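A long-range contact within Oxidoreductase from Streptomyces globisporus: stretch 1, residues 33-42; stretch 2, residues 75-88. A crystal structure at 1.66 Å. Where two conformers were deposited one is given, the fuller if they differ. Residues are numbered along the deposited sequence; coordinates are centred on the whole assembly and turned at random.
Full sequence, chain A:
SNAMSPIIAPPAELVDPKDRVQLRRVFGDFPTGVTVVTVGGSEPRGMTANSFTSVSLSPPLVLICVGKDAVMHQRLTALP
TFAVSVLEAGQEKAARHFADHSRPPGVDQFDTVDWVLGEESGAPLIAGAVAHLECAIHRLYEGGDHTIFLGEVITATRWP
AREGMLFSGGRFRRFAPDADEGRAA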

# COMPACT_ATOMS: atom_id res chain seq x y z
N GLY A 33 -6.42 0.46 -3.02
CA GLY A 33 -6.94 1.12 -4.20
C GLY A 33 -6.19 0.67 -5.44
O GLY A 33 -5.40 -0.28 -5.40
N VAL A 34 -6.44 1.36 -6.55
CA VAL A 34 -5.77 1.05 -7.80
C VAL A 34 -5.35 2.37 -8.42
O VAL A 34 -6.15 3.31 -8.46
CB VAL A 34 -6.73 0.34 -8.77
CG1 VAL A 34 -6.00 -0.05 -10.04
CG2 VAL A 34 -7.35 -0.89 -8.12
N THR A 35 -4.11 2.45 -8.89
CA THR A 35 -3.66 3.65 -9.59
C THR A 35 -3.23 3.29 -11.00
O THR A 35 -3.04 2.11 -11.33
CB THR A 35 -2.43 4.30 -8.91
OG1 THR A 35 -1.26 3.51 -9.17
CG2 THR A 35 -2.65 4.40 -7.40
N VAL A 36 -3.07 4.31 -11.83
CA VAL A 36 -2.30 4.14 -13.07
C VAL A 36 -1.10 5.05 -12.91
O VAL A 36 -1.24 6.25 -12.66
CB VAL A 36 -3.10 4.52 -14.33
CG1 VAL A 36 -2.21 4.45 -15.56
CG2 VAL A 36 -4.30 3.58 -14.50
N VAL A 37 0.08 4.46 -13.03
CA VAL A 37 1.31 5.23 -13.05
C VAL A 37 1.61 5.61 -14.49
O VAL A 37 1.54 4.76 -15.38
CB VAL A 37 2.48 4.41 -12.48
CG1 VAL A 37 3.81 5.16 -12.64
CG2 VAL A 37 2.23 4.08 -11.01
N THR A 38 1.95 6.88 -14.73
CA THR A 38 2.28 7.29 -16.09
C THR A 38 3.59 8.04 -16.16
O THR A 38 4.05 8.63 -15.17
CB THR A 38 1.17 8.16 -16.72
OG1 THR A 38 0.93 9.30 -15.88
CG2 THR A 38 -0.13 7.37 -16.87
N VAL A 39 4.19 8.01 -17.35
CA VAL A 39 5.39 8.80 -17.62
C VAL A 39 5.24 9.49 -18.96
O VAL A 39 4.45 9.06 -19.81
CB VAL A 39 6.66 7.92 -17.65
CG1 VAL A 39 6.93 7.30 -16.29
CG2 VAL A 39 6.53 6.84 -18.72
N GLY A 40 6.01 10.57 -19.14
CA GLY A 40 6.07 11.26 -20.41
C GLY A 40 7.27 10.77 -21.19
O GLY A 40 7.47 9.56 -21.34
N GLY A 41 8.09 11.69 -21.68
CA GLY A 41 9.23 11.30 -22.49
C GLY A 41 8.83 11.08 -23.93
O GLY A 41 7.71 11.41 -24.34
N SER A 42 9.73 10.50 -24.71
CA SER A 42 9.51 10.32 -26.13
C SER A 42 8.38 9.33 -26.42
O SER A 42 7.73 9.41 -27.47
CB SER A 42 10.79 9.88 -26.82
OG SER A 42 11.76 10.90 -26.73
N ARG A 75 11.36 2.80 -18.37
CA ARG A 75 11.03 4.23 -18.44
C ARG A 75 11.36 4.97 -17.16
O ARG A 75 11.98 6.03 -17.20
CB ARG A 75 9.55 4.42 -18.75
CG ARG A 75 9.12 3.80 -20.05
CD ARG A 75 9.58 4.62 -21.23
NE ARG A 75 8.71 4.36 -22.37
CZ ARG A 75 8.87 3.34 -23.20
NH1 ARG A 75 9.87 2.49 -23.02
NH2 ARG A 75 8.03 3.16 -24.21
N LEU A 76 10.91 4.42 -16.04
CA LEU A 76 11.13 5.04 -14.74
C LEU A 76 12.61 5.15 -14.41
O LEU A 76 13.03 6.11 -13.75
CB LEU A 76 10.41 4.27 -13.64
CG LEU A 76 8.89 4.32 -13.66
CD1 LEU A 76 8.32 3.27 -12.72
CD2 LEU A 76 8.41 5.71 -13.28
N THR A 77 13.40 4.18 -14.85
CA THR A 77 14.84 4.27 -14.60
C THR A 77 15.47 5.38 -15.43
O THR A 77 16.49 5.95 -15.04
CB THR A 77 15.55 2.92 -14.83
OG1 THR A 77 15.45 2.54 -16.21
CG2 THR A 77 14.93 1.85 -13.96
N ALA A 78 14.86 5.70 -16.57
CA ALA A 78 15.43 6.69 -17.49
C ALA A 78 14.90 8.11 -17.28
O ALA A 78 15.56 9.06 -17.68
CB ALA A 78 15.22 6.26 -18.92
N LEU A 79 13.73 8.25 -16.69
CA LEU A 79 13.05 9.55 -16.61
C LEU A 79 13.07 10.13 -15.20
O LEU A 79 13.11 9.39 -14.22
CB LEU A 79 11.60 9.42 -17.09
CG LEU A 79 11.48 9.00 -18.56
CD1 LEU A 79 10.04 8.65 -18.92
CD2 LEU A 79 12.00 10.11 -19.45
N PRO A 80 13.03 11.47 -15.09
CA PRO A 80 13.19 12.08 -13.77
C PRO A 80 11.90 12.19 -12.96
O PRO A 80 11.95 12.44 -11.75
CB PRO A 80 13.72 13.48 -14.10
CG PRO A 80 13.05 13.81 -15.41
CD PRO A 80 13.07 12.47 -16.17
N THR A 81 10.75 12.01 -13.61
CA THR A 81 9.47 12.22 -12.94
C THR A 81 8.45 11.21 -13.40
O THR A 81 8.58 10.65 -14.49
CB THR A 81 8.86 13.62 -13.21
OG1 THR A 81 8.67 13.79 -14.62
CG2 THR A 81 9.74 14.75 -12.69
N PHE A 82 7.43 10.98 -12.58
CA PHE A 82 6.32 10.13 -12.97
C PHE A 82 5.04 10.69 -12.38
O PHE A 82 5.08 11.59 -11.55
CB PHE A 82 6.51 8.65 -12.56
CG PHE A 82 6.59 8.41 -11.06
CD1 PHE A 82 7.81 8.47 -10.40
CD2 PHE A 82 5.44 8.14 -10.31
CE1 PHE A 82 7.90 8.24 -9.04
CE2 PHE A 82 5.52 7.92 -8.94
CZ PHE A 82 6.76 7.97 -8.30
N ALA A 83 3.90 10.19 -12.83
CA ALA A 83 2.65 10.65 -12.25
C ALA A 83 1.85 9.46 -11.77
O ALA A 83 2.01 8.33 -12.26
CB ALA A 83 1.84 11.48 -13.24
N VAL A 84 1.02 9.73 -10.77
CA VAL A 84 0.12 8.70 -10.25
C VAL A 84 -1.31 9.20 -10.35
O VAL A 84 -1.63 10.29 -9.87
CB VAL A 84 0.45 8.38 -8.77
CG1 VAL A 84 -0.54 7.34 -8.20
CG2 VAL A 84 1.88 7.90 -8.62
N SER A 85 -2.19 8.40 -10.97
CA SER A 85 -3.60 8.73 -11.02
C SER A 85 -4.32 7.69 -10.19
O SER A 85 -4.33 6.51 -10.54
CB SER A 85 -4.12 8.70 -12.46
OG SER A 85 -3.46 9.67 -13.27
N VAL A 86 -4.93 8.13 -9.09
CA VAL A 86 -5.68 7.23 -8.23
C VAL A 86 -7.05 7.03 -8.85
O VAL A 86 -7.83 7.98 -8.98
CB VAL A 86 -5.84 7.79 -6.82
CG1 VAL A 86 -6.73 6.87 -5.98
CG2 VAL A 86 -4.47 7.99 -6.17
N LEU A 87 -7.37 5.79 -9.22
CA LEU A 87 -8.58 5.55 -9.99
C LEU A 87 -9.84 5.59 -9.14
O LEU A 87 -9.86 5.08 -8.02
CB LEU A 87 -8.51 4.21 -10.74
CG LEU A 87 -7.42 4.12 -11.82
CD1 LEU A 87 -7.50 2.75 -12.53
CD2 LEU A 87 -7.53 5.27 -12.82
N GLU A 88 -10.87 6.21 -9.70
CA GLU A 88 -12.17 6.35 -9.08
C GLU A 88 -13.00 5.07 -9.24
O GLU A 88 -12.70 4.24 -10.09
CB GLU A 88 -12.85 7.57 -9.72
CG GLU A 88 -14.19 7.97 -9.17
CD GLU A 88 -15.32 7.24 -9.85
OE1 GLU A 88 -15.11 6.78 -11.00
OE2 GLU A 88 -16.41 7.11 -9.25
O HOH W 1 -8.36 3.55 -5.95
O HOH W 2 -0.86 8.86 -13.79
O HOH W 3 7.38 11.66 -16.82

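How does the helical end of stretch 2 reach the other stretch? R75 points its CA-to-CB bond toward stretch 1, and its CB lies 3.9 Å from V39 CG2, so the aliphatic root of the arginine serves as apolar surface. L76 starts out sideways, but its end comes nearer, bringing CD2 to 3.7 Å from V39 CG1. L79, the first residue to leave helical geometry, also points toward stretch 1; its CD1 lies 3.7 Å from V39 CB and 3.6 Å from G40 O. V39 is thus wrapped by several side chains and has the largest area covered by the other stretch. At G41 a side chain would crowd L79 CD2, and the backbone angles by themselves call for glycine.

What carries the contact from the helix into the strand? T81 contributes mainly its backbone: water 3 donates to T81 O (2.8 Å) and accepts from G40 N (2.9 Å), bridging the two stretches just before direct strand pairing begins. F82 then fills space with its side chain, its CB 4.0 Å from V39 CG1 and its ring atom CD2 4.1 Å from V37 CG1.

How do the strands bind through A83, V84 and S85? They run antiparallel, and two hydrogen-bonded pairs lock the register. A83 N donates to T38 O (2.8 Å) and T38 N to A83 O (2.9 Å); S85 N donates to V36 O (2.9 Å) and V36 N to S85 O (2.8 Å). Between these pairs V84 faces V37 in a non-hydrogen-bonded pair, while V37 CA approaches A83 O at 3.3 Å in a CA-H...O contact. The small A83 leaves its CB 3.5 Å from T38 OG1. On the face shared by V36, T38, A83 and S85, water 2 donates to T38 OG1 (2.8 Å) and V36 O (2.9 Å) and hydrogen-bonds S85 OG (2.8 Å), so the buried hydroxyls have a polar partner. V84 lies on the other face with T35, V37 and V86, its CG1 3.6 Å from T35 CB.

How does the pairing finish beyond S85? V86 pairs with T35 without hydrogen bonds, and V86 CG2 lies 4.2 Å from T35 CG2. L87 N then donates to V34 O (2.9 Å), extending the backbone ladder. The leucine points toward stretch 1, where its CD1 packs 3.8 Å from V36 CG2 and 4.0 Å from V34 CG1; its branched end suits this buried site beside two valines. Altogether the two stretches bury 700 Å².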